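Local coordinates for beta-galactosidase (PDB 3OGS), which probably hydrolyses terminal non-reducing beta-D-galactose residues of beta-D-galactosides, at residues E46-R51 with I321-G326; S74-W79 with P117-E122. All coordinates share one frame; numbering follows the deposited sequence.

Contact 1 (E46-R51 with I321-G326). With IPT (1-methylethyl 1-thio-beta-D-galactopyranoside), chain E.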
loop_
_atom_site.group_PDB
_atom_site.type_symbol
_atom_site.label_atom_id
_atom_site.label_comp_id
_atom_site.label_asym_id
_atom_site.label_seq_id
_atom_site.Cartn_x
_atom_site.Cartn_y
_atom_site.Cartn_z
ATOM N N GLU A 46 -4.905 -2.783 3.573
ATOM C CA GLU A 46 -3.811 -1.978 4.176
ATOM C C GLU A 46 -3.589 -0.622 3.471
ATOM O O GLU A 46 -3.463 -0.624 2.244
ATOM C CB GLU A 46 -2.475 -2.796 4.147
ATOM C CG GLU A 46 -1.323 -2.124 4.996
ATOM C CD GLU A 46 -1.229 -2.586 6.492
ATOM O OE1 GLU A 46 -2.035 -3.470 7.006
ATOM O OE2 GLU A 46 -0.284 -2.078 7.160
ATOM N N VAL A 47 -3.545 0.509 4.212
ATOM C CA VAL A 47 -3.257 1.882 3.693
ATOM C C VAL A 47 -2.294 2.563 4.719
ATOM O O VAL A 47 -2.506 2.459 5.962
ATOM C CB VAL A 47 -4.545 2.765 3.589
ATOM C CG1 VAL A 47 -4.252 4.260 3.241
ATOM C CG2 VAL A 47 -5.663 2.125 2.642
ATOM N N HIS A 48 -1.244 3.249 4.264
ATOM C CA HIS A 48 -0.292 3.860 5.172
ATOM C C HIS A 48 -0.398 5.412 5.093
ATOM O O HIS A 48 0.065 5.994 4.065
ATOM C CB HIS A 48 1.215 3.364 4.927
ATOM C CG HIS A 48 1.413 1.873 5.125
ATOM N ND1 HIS A 48 2.491 1.175 4.610
ATOM C CD2 HIS A 48 0.691 0.961 5.834
ATOM C CE1 HIS A 48 2.410 -0.107 4.941
ATOM N NE2 HIS A 48 1.319 -0.271 5.691
ATOM N N PRO A 49 -0.949 6.086 6.154
ATOM C CA PRO A 49 -1.186 7.561 6.029
ATOM C C PRO A 49 0.031 8.383 5.672
ATOM O O PRO A 49 -0.061 9.368 4.885
ATOM C CB PRO A 49 -1.782 8.004 7.370
ATOM C CG PRO A 49 -1.557 6.908 8.387
ATOM C CD PRO A 49 -1.302 5.548 7.491
ATOM N N PHE A 50 1.196 7.983 6.192
ATOM C CA PHE A 50 2.451 8.721 5.890
ATOM C C PHE A 50 2.927 8.657 4.417
ATOM O O PHE A 50 3.835 9.405 4.010
ATOM C CB PHE A 50 3.590 8.305 6.913
ATOM C CG PHE A 50 3.884 6.786 6.925
ATOM C CD1 PHE A 50 4.734 6.218 5.961
ATOM C CD2 PHE A 50 3.294 5.936 7.886
ATOM C CE1 PHE A 50 4.987 4.781 5.933
ATOM C CE2 PHE A 50 3.574 4.504 7.872
ATOM C CZ PHE A 50 4.392 3.961 6.876
ATOM N N ARG A 51 2.404 7.704 3.623
ATOM C CA ARG A 51 2.753 7.588 2.189
ATOM C C ARG A 51 1.772 8.368 1.246
ATOM O O ARG A 51 1.919 8.309 0.024
ATOM C CB ARG A 51 2.852 6.024 1.814
ATOM C CG ARG A 51 4.149 5.292 2.377
ATOM C CD ARG A 51 4.137 3.754 2.131
ATOM N NE ARG A 51 5.503 3.211 2.014
ATOM C CZ ARG A 51 5.989 2.130 2.640
ATOM N NH1 ARG A 51 5.282 1.434 3.585
ATOM N NH2 ARG A 51 7.245 1.742 2.325
ATOM N N ILE A 321 -5.649 -7.518 3.468
ATOM C CA ILE A 321 -4.895 -7.580 2.175
ATOM C C ILE A 321 -3.735 -6.537 2.188
ATOM O O ILE A 321 -3.974 -5.286 2.221
ATOM C CB ILE A 321 -5.877 -7.418 0.917
ATOM C CG1 ILE A 321 -7.018 -8.467 0.890
ATOM C CG2 ILE A 321 -4.995 -7.375 -0.462
ATOM C CD1 ILE A 321 -6.435 -9.969 0.926
ATOM N N TYR A 322 -2.457 -7.037 2.252
ATOM C CA TYR A 322 -1.240 -6.160 2.332
ATOM C C TYR A 322 -0.529 -6.115 0.940
ATOM O O TYR A 322 -0.102 -7.228 0.503
ATOM C CB TYR A 322 -0.239 -6.665 3.415
ATOM C CG TYR A 322 0.964 -5.750 3.662
ATOM C CD1 TYR A 322 1.941 -5.548 2.672
ATOM C CD2 TYR A 322 1.093 -5.021 4.890
ATOM C CE1 TYR A 322 3.037 -4.615 2.846
ATOM C CE2 TYR A 322 2.200 -4.105 5.084
ATOM C CZ TYR A 322 3.163 -3.881 4.034
ATOM O OH TYR A 322 4.219 -2.957 4.225
ATOM N N MET A 323 -0.459 -5.013 0.171
ATOM C CA MET A 323 -1.107 -3.620 0.340
ATOM C C MET A 323 -2.475 -3.634 -0.458
ATOM O O MET A 323 -2.643 -4.465 -1.380
ATOM C CB MET A 323 -0.212 -2.635 -0.385
ATOM C CG MET A 323 1.195 -2.435 0.420
ATOM S SD MET A 323 0.960 -1.944 2.204
ATOM C CE MET A 323 0.345 -0.165 2.231
ATOM N N THR A 324 -3.431 -2.753 -0.114
ATOM C CA THR A 324 -4.613 -2.462 -0.975
ATOM C C THR A 324 -4.369 -1.129 -1.717
ATOM O O THR A 324 -4.727 -1.019 -2.911
ATOM C CB THR A 324 -5.896 -2.470 -0.124
ATOM O OG1 THR A 324 -6.051 -3.844 0.426
ATOM C CG2 THR A 324 -7.171 -2.102 -0.918
ATOM N N PHE A 325 -3.840 -0.082 -1.025
ATOM C CA PHE A 325 -3.335 1.080 -1.717
ATOM C C PHE A 325 -1.931 1.335 -1.111
ATOM O O PHE A 325 -1.803 1.508 0.097
ATOM C CB PHE A 325 -4.243 2.341 -1.438
ATOM C CG PHE A 325 -3.573 3.647 -1.832
ATOM C CD1 PHE A 325 -3.375 3.982 -3.204
ATOM C CD2 PHE A 325 -3.106 4.543 -0.824
ATOM C CE1 PHE A 325 -2.684 5.242 -3.559
ATOM C CE2 PHE A 325 -2.458 5.776 -1.133
ATOM C CZ PHE A 325 -2.240 6.155 -2.508
ATOM N N GLY A 326 -0.918 1.458 -1.969
ATOM C CA GLY A 326 0.496 1.577 -1.461
ATOM C C GLY A 326 0.994 2.983 -1.374
ATOM O O GLY A 326 1.734 3.266 -0.451
HETATM C C1 IPT E . 5.968 -8.764 6.458
HETATM C C2 IPT E . 6.145 -7.486 7.321
HETATM O O2 IPT E . 5.295 -7.599 8.502
HETATM C C3 IPT E . 5.630 -6.237 6.594
HETATM O O3 IPT E . 5.914 -5.048 7.360
HETATM C C4 IPT E . 6.238 -6.071 5.164
HETATM O O4 IPT E . 7.679 -5.882 5.374
HETATM C C5 IPT E . 5.947 -7.408 4.351
HETATM O O5 IPT E . 6.494 -8.493 5.156
HETATM C C6 IPT E . 6.553 -7.410 2.921
HETATM O O6 IPT E . 6.042 -6.339 2.084
HETATM S S1 IPT E . 6.940 -10.072 7.222
HETATM C "C1'" IPT E . 6.373 -11.337 6.077
HETATM C "C2'" IPT E . 7.359 -11.910 5.032
HETATM C "C3'" IPT E . 5.750 -12.479 6.837
HETATM O O HOH W 1 -0.338 3.380 1.527
#

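Contact 2 (S74-W79 with P117-E122). With IPT (1-methylethyl 1-thio-beta-D-galactopyranoside), chain E.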
loop_
_atom_site.group_PDB
_atom_site.type_symbol
_atom_site.label_atom_id
_atom_site.label_comp_id
_atom_site.label_asym_id
_atom_site.label_seq_id
_atom_site.Cartn_x
_atom_site.Cartn_y
_atom_site.Cartn_z
ATOM N N SER A 74 -6.354 -1.303 7.703
ATOM C CA SER A 74 -5.208 -1.550 8.656
ATOM C C SER A 74 -4.152 -0.555 8.306
ATOM O O SER A 74 -3.977 -0.302 7.079
ATOM C CB SER A 74 -4.715 -2.997 8.398
ATOM O OG SER A 74 -3.533 -3.225 9.169
ATOM N N PHE A 75 -3.431 0.042 9.309
ATOM C CA PHE A 75 -2.433 1.093 9.029
ATOM C C PHE A 75 -1.217 1.000 9.989
ATOM O O PHE A 75 -1.409 0.740 11.211
ATOM C CB PHE A 75 -3.027 2.578 9.061
ATOM C CG PHE A 75 -3.459 3.093 10.437
ATOM C CD1 PHE A 75 -4.702 2.754 11.047
ATOM C CD2 PHE A 75 -2.544 3.911 11.198
ATOM C CE1 PHE A 75 -5.065 3.293 12.342
ATOM C CE2 PHE A 75 -2.882 4.459 12.473
ATOM C CZ PHE A 75 -4.121 4.074 13.093
ATOM N N TYR A 76 -0.012 1.253 9.449
ATOM C CA TYR A 76 1.216 1.518 10.277
ATOM C C TYR A 76 1.316 3.025 10.677
ATOM O O TYR A 76 0.785 3.907 9.926
ATOM C CB TYR A 76 2.557 1.110 9.547
ATOM C CG TYR A 76 2.826 -0.422 9.475
ATOM C CD1 TYR A 76 2.728 -1.259 10.649
ATOM C CD2 TYR A 76 3.246 -1.004 8.287
ATOM C CE1 TYR A 76 3.070 -2.701 10.554
ATOM C CE2 TYR A 76 3.598 -2.390 8.182
ATOM C CZ TYR A 76 3.478 -3.229 9.327
ATOM O OH TYR A 76 3.814 -4.589 9.179
ATOM N N VAL A 77 2.129 3.287 11.723
ATOM C CA VAL A 77 2.643 4.635 12.001
ATOM C C VAL A 77 4.193 4.515 11.991
ATOM O O VAL A 77 4.747 3.523 12.568
ATOM C CB VAL A 77 2.119 5.161 13.389
ATOM C CG1 VAL A 77 2.672 6.594 13.672
ATOM C CG2 VAL A 77 0.513 5.169 13.490
ATOM N N ASP A 78 4.874 5.473 11.346
ATOM C CA ASP A 78 6.363 5.495 11.224
ATOM C C ASP A 78 6.966 6.429 12.328
ATOM O O ASP A 78 6.892 7.698 12.203
ATOM C CB ASP A 78 6.735 5.933 9.764
ATOM C CG ASP A 78 8.191 5.738 9.419
ATOM O OD1 ASP A 78 9.052 5.483 10.342
ATOM O OD2 ASP A 78 8.529 5.939 8.185
ATOM N N TRP A 79 7.522 5.827 13.413
ATOM C CA TRP A 79 8.259 6.520 14.510
ATOM C C TRP A 79 9.334 7.527 14.024
ATOM O O TRP A 79 9.371 8.722 14.505
ATOM C CB TRP A 79 8.831 5.457 15.533
ATOM C CG TRP A 79 9.671 5.931 16.711
ATOM C CD1 TRP A 79 9.733 7.261 17.298
ATOM C CD2 TRP A 79 10.486 5.089 17.559
ATOM N NE1 TRP A 79 10.589 7.221 18.392
ATOM C CE2 TRP A 79 11.109 5.931 18.517
ATOM C CE3 TRP A 79 10.877 3.714 17.488
ATOM C CZ2 TRP A 79 11.980 5.418 19.525
ATOM C CZ3 TRP A 79 11.791 3.197 18.510
ATOM C CH2 TRP A 79 12.335 4.063 19.478
ATOM N N PRO A 117 6.588 -0.174 18.336
ATOM C CA PRO A 117 7.550 0.746 17.688
ATOM C C PRO A 117 8.253 0.244 16.446
ATOM O O PRO A 117 8.573 1.060 15.588
ATOM C CB PRO A 117 8.637 0.998 18.805
ATOM C CG PRO A 117 8.051 0.551 20.033
ATOM C CD PRO A 117 6.881 -0.367 19.777
ATOM N N TYR A 118 8.602 -1.037 16.349
ATOM C CA TYR A 118 9.205 -1.586 15.091
ATOM C C TYR A 118 8.079 -2.003 14.080
ATOM O O TYR A 118 7.182 -2.750 14.491
ATOM C CB TYR A 118 10.055 -2.864 15.425
ATOM C CG TYR A 118 10.824 -3.329 14.193
ATOM C CD1 TYR A 118 11.846 -2.506 13.661
ATOM C CD2 TYR A 118 10.454 -4.509 13.492
ATOM C CE1 TYR A 118 12.555 -2.836 12.486
ATOM C CE2 TYR A 118 11.131 -4.848 12.297
ATOM C CZ TYR A 118 12.183 -4.020 11.808
ATOM O OH TYR A 118 12.834 -4.314 10.626
ATOM N N ILE A 119 8.127 -1.547 12.813
ATOM C CA ILE A 119 7.033 -1.833 11.788
ATOM C C ILE A 119 7.530 -2.641 10.525
ATOM O O ILE A 119 6.726 -3.275 9.845
ATOM C CB ILE A 119 6.211 -0.539 11.309
ATOM C CG1 ILE A 119 7.116 0.527 10.566
ATOM C CG2 ILE A 119 5.398 0.023 12.519
ATOM C CD1 ILE A 119 6.225 1.617 9.821
ATOM N N ASN A 120 8.852 -2.698 10.307
ATOM C CA ASN A 120 9.516 -3.299 9.072
ATOM C C ASN A 120 9.000 -2.454 7.829
ATOM O O ASN A 120 9.513 -1.365 7.641
ATOM C CB ASN A 120 9.281 -4.871 8.986
ATOM C CG ASN A 120 10.354 -5.602 8.178
ATOM O OD1 ASN A 120 11.545 -5.562 8.587
ATOM N ND2 ASN A 120 9.984 -6.276 7.063
ATOM N N ALA A 121 7.980 -2.911 7.061
ATOM C CA ALA A 121 7.218 -2.059 6.070
ATOM C C ALA A 121 7.991 -1.508 4.878
ATOM O O ALA A 121 7.435 -0.683 4.102
ATOM C CB ALA A 121 6.501 -0.842 6.833
ATOM N N GLU A 122 9.202 -2.056 4.642
ATOM C CA GLU A 122 10.090 -1.485 3.617
ATOM C C GLU A 122 10.331 0.028 3.792
ATOM O O GLU A 122 10.545 0.748 2.807
ATOM C CB GLU A 122 9.570 -1.830 2.161
ATOM C CG GLU A 122 9.744 -3.414 1.770
ATOM C CD GLU A 122 8.702 -4.330 2.485
ATOM O OE1 GLU A 122 7.499 -4.086 2.234
ATOM O OE2 GLU A 122 9.085 -5.264 3.276
HETATM C C1 IPT E . 5.968 -8.764 6.458
HETATM C C2 IPT E . 6.145 -7.486 7.321
HETATM O O2 IPT E . 5.295 -7.599 8.502
HETATM C C3 IPT E . 5.630 -6.237 6.594
HETATM O O3 IPT E . 5.914 -5.048 7.360
HETATM C C4 IPT E . 6.238 -6.071 5.164
HETATM O O4 IPT E . 7.679 -5.882 5.374
HETATM C C5 IPT E . 5.947 -7.408 4.351
HETATM O O5 IPT E . 6.494 -8.493 5.156
HETATM C C6 IPT E . 6.553 -7.410 2.921
HETATM O O6 IPT E . 6.042 -6.339 2.084
HETATM S S1 IPT E . 6.940 -10.072 7.222
HETATM C "C1'" IPT E . 6.373 -11.337 6.077
HETATM C "C2'" IPT E . 7.359 -11.910 5.032
HETATM C "C3'" IPT E . 5.750 -12.479 6.837
HETATM O O HOH W 2 7.432 2.897 13.498
#

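Contact 1 (E46-R51 with I321-G326)
Glu46 N donates to Ile321 O at 3.0 Å, a bond between parallel neighbouring strands, 38-46 and 318-322, of the TIM barrel. Further on, Glu46 O accepts from Thr324 N at 3.2 Å and, more weakly, from Phe325 N. The peptide bond before Met323 is cis. Ile321 O is gripped twice, since Thr324 OG1 reaches it from the face opposite to Glu46 N; a threonine suits this place by returning its hydroxyl to the backbone. With chi1 at -170°, Glu46 CG stands anti to the backbone N, and its carboxylate crosses the Tyr322 ring, Glu46 CD lying 3.7 Å from Tyr322 CD2. Ser74, Asn320 and Arg114 bind the carboxylate oxygens, so this buried acid is well satisfied. The flexible thioether of Met323, bent at chi2 and chi3, puts CE over the His48 ring, 3.4 Å from its centroid, a CH-pi contact. In-plane bonds fix the rotation of that imidazole: ND1 accepts from Arg51 NH1, the NH2 of the same guanidinium being held by Asn329, and His48 NE2 donates to the anti lone pair of Glu46 OE2 at 2.8 Å.

Contact 2 (S74-W79 with P117-E122)
Tyr76, at the end of strand 72-76, meets Ile119 and Ala121 of the loop 117-122 and runs alongside both to the galactoside. Its CB touches Ile119 CD1 at 3.7 Å. With CG beside the backbone N (chi1 -74°), the ring passes under the isoleucine: CG and CD1 lie below Ile119 CB, which sits 3.6 Å above the ring plane in a CH-pi contact, and CD1 also meets Ile119 CG2 at 3.5 Å. A beta-branched residue suits this place because its two branches spread over ring and backbone, CG2 and CD1 both reaching Val77 O. CD2 and CE2 rest against Ala121 CB, the methyl of a residue whose backbone N serves the sugar. CE1 and CZ pass close to Ile119 O, and Tyr76 OH accepts from IPT O3 of the thiogalactoside at 2.8 Å while also bonded to Asn179. A phenylalanine here would probably keep the packing but leave O3 and Asn179 without this shared partner. Further along, Trp79 CE3 packs on Pro117 CB at 3.8 Å, and a water joins Val77 O, Trp79 N and Pro117 O. Ala121 N donates to IPT O3, Asn120 ND2 to IPT O4 at 2.9 Å, and Glu122 OE2 accepts from IPT O4 at 2.6 Å. Loops after the strands gathering round a sugar in this way form the galactose-binding site at the C-terminal end of a TIM barrel.

In the fold
The two contacts lie about 11 Å apart, centre to centre, in the family 35 catalytic region, and share one sheet, in which strands 318-322, 38-46, 72-76 and 110-116 run side by side and parallel. Along the chain the order is 46-51, 74-79, 117-122, 321-326, so both segments of contact 2 fall between those of contact 1. They touch directly: Val47 N lies 3.0 Å from Ser74 O, a probable backbone hydrogen bond, and the rings of His48 and Tyr76 pack together. Both contacts reach the bound thiogalactoside, contact 2 through hydrogen bonds and contact 1 through Tyr322. Apart from Tyr322, contact 1 probably acts as a second shell behind the sugar-binding residues, Arg51 being bonded to Ala121 O.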